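Local coordinates for ABC transporter, solute-binding protein (Staphylococcus aureus, PDB 6LKJ) that probably serves as the extracellular substrate-capturing component of an ABC importer, and binds hexose 6-phosphates, at residues M98-V103 with E209-N214. Numbering follows the deposited sequence.
Sequences MPTVIV and EGTMLN. With BGP (6-O-phosphono-beta-D-galactopyranose), chain B.
The carboxamide of Asn-214 meets both Met-98 and Thr-100 over one face: Met-98 O stands above the amide carbon CG at 3.5 Å, and the methyl Thr-100 CG2 lies obliquely off the same face, 3.4 Å from ND2. The amide's edges are polar. ND2 sends a nearly straight bond (171°) to O2 of the bound sugar phosphate, with the sugar's O1 also close by, while OD1 accepts from Gln-142 of helix 138-151, a second-shell contact that should fix which way the amide is flipped. The Pro-99 ring is covered on one face by Leu-213 CD1, 3.9 Å from CG, the two side chains lying side by side. The backbones pair antiparallel. Met-98 and Asn-214 form a hydrogen-bonded pair, Met-98 N reaching Asn-214 O at 2.8 Å and Asn-214 N returning to Met-98 O at 2.9 Å; Pro-99 and Leu-213 follow as a non-hydrogen-bonded pair. Met-212 O is gripped twice, by Thr-100 N almost head-on (C=O...N 171°) and by Thr-100 OG1 at 2.9 Å. With chi1 at 59°, that hydroxyl sits between its own backbone N and carbonyl carbon, facing Met-212, and a water links it to Met-212 N. Thr-211 CG2 presses on Thr-100 O at 3.1 Å. Met-98 CB and CG lie against the sugar's O2, each at 3.3 Å, so paired positions on the two strands line the hexose phosphate site, to which Asn-214 belongs. Antiparallel strands 93-105 and 213-221, running past the ligand between two lobes, are consistent with the hinge strands of the type II periplasmic-binding-protein fold.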
# COMPACT_ATOMS: atom_id res chain seq x y z
N MET A 98 -4.06 0.84 4.85
CA MET A 98 -2.67 1.31 4.84
C MET A 98 -2.63 2.80 4.54
O MET A 98 -2.79 3.21 3.38
CB MET A 98 -1.84 0.55 3.82
CG MET A 98 -0.36 0.85 3.90
SD MET A 98 0.37 0.05 5.34
CE MET A 98 0.36 -1.66 4.80
N PRO A 99 -2.41 3.65 5.55
CA PRO A 99 -2.25 5.08 5.28
C PRO A 99 -0.96 5.34 4.52
O PRO A 99 0.10 4.80 4.86
CB PRO A 99 -2.21 5.71 6.68
CG PRO A 99 -2.78 4.66 7.60
CD PRO A 99 -2.41 3.35 6.99
N THR A 100 -1.05 6.15 3.47
CA THR A 100 0.14 6.71 2.85
C THR A 100 0.65 7.86 3.71
O THR A 100 -0.14 8.58 4.33
CB THR A 100 -0.15 7.19 1.43
OG1 THR A 100 -1.18 8.18 1.47
CG2 THR A 100 -0.59 6.03 0.56
N VAL A 101 1.97 8.01 3.77
CA VAL A 101 2.59 8.94 4.70
C VAL A 101 3.73 9.69 4.04
O VAL A 101 4.25 9.29 2.99
CB VAL A 101 3.12 8.23 5.97
CG1 VAL A 101 1.99 7.57 6.75
CG2 VAL A 101 4.18 7.21 5.59
N ILE A 102 4.10 10.81 4.66
CA ILE A 102 5.37 11.48 4.41
C ILE A 102 6.35 11.01 5.47
O ILE A 102 6.02 10.99 6.66
CB ILE A 102 5.21 13.01 4.44
CG1 ILE A 102 4.29 13.49 3.32
CG2 ILE A 102 6.57 13.70 4.36
CD1 ILE A 102 3.87 14.94 3.47
N VAL A 103 7.55 10.62 5.05
CA VAL A 103 8.62 10.25 5.97
C VAL A 103 9.68 11.34 5.94
O VAL A 103 10.05 11.83 4.86
CB VAL A 103 9.22 8.87 5.62
CG1 VAL A 103 8.19 7.80 5.85
CG2 VAL A 103 9.72 8.83 4.18
N GLU A 209 -3.15 18.40 4.84
CA GLU A 209 -4.06 18.72 3.76
C GLU A 209 -4.98 17.56 3.41
O GLU A 209 -5.97 17.76 2.70
CB GLU A 209 -3.29 19.15 2.51
CG GLU A 209 -2.30 20.29 2.74
CD GLU A 209 -0.94 19.79 3.19
OE1 GLU A 209 -0.79 18.57 3.40
OE2 GLU A 209 -0.02 20.63 3.32
N GLY A 210 -4.68 16.35 3.89
CA GLY A 210 -5.47 15.19 3.54
C GLY A 210 -4.61 13.97 3.27
O GLY A 210 -3.79 13.97 2.35
N THR A 211 -4.79 12.93 4.07
CA THR A 211 -4.01 11.70 3.98
C THR A 211 -4.81 10.65 3.22
O THR A 211 -5.94 10.33 3.60
CB THR A 211 -3.64 11.19 5.37
OG1 THR A 211 -2.88 12.18 6.07
CG2 THR A 211 -2.84 9.90 5.27
N MET A 212 -4.22 10.11 2.15
CA MET A 212 -4.87 9.05 1.40
C MET A 212 -4.78 7.74 2.17
O MET A 212 -3.70 7.36 2.65
CB MET A 212 -4.22 8.90 0.02
CG MET A 212 -4.74 7.71 -0.77
SD MET A 212 -6.42 7.99 -1.39
CE MET A 212 -6.16 9.48 -2.34
N LEU A 213 -5.90 7.04 2.29
CA LEU A 213 -5.97 5.75 2.97
C LEU A 213 -6.12 4.65 1.92
O LEU A 213 -7.13 4.61 1.21
CB LEU A 213 -7.13 5.71 3.96
CG LEU A 213 -7.27 4.39 4.73
CD1 LEU A 213 -6.04 4.13 5.59
CD2 LEU A 213 -8.53 4.39 5.58
N ASN A 214 -5.12 3.78 1.84
CA ASN A 214 -5.18 2.65 0.92
C ASN A 214 -6.01 1.53 1.53
O ASN A 214 -5.81 1.16 2.69
CB ASN A 214 -3.78 2.13 0.60
CG ASN A 214 -2.92 3.15 -0.10
OD1 ASN A 214 -3.40 4.20 -0.54
ND2 ASN A 214 -1.63 2.85 -0.22
C1 BGP B . 1.33 0.70 -0.25
C2 BGP B . 0.18 -0.29 -0.28
C3 BGP B . 0.66 -1.68 -0.03
C4 BGP B . 1.74 -2.07 -1.00
C5 BGP B . 2.89 -1.06 -0.97
C6 BGP B . 3.93 -1.43 -1.98
O1 BGP B . 0.89 1.94 -0.55
O2 BGP B . -0.79 0.07 0.74
O3 BGP B . -0.44 -2.60 -0.18
O4 BGP B . 1.17 -2.09 -2.32
O5 BGP B . 2.41 0.30 -1.24
O6 BGP B . 3.41 -1.34 -3.25
P BGP B . 4.18 -0.40 -4.36
O1P BGP B . 4.10 1.05 -3.96
O2P BGP B . 3.50 -0.59 -5.70
O3P BGP B . 5.62 -0.82 -4.47
O HOH W 1 -1.32 10.98 1.83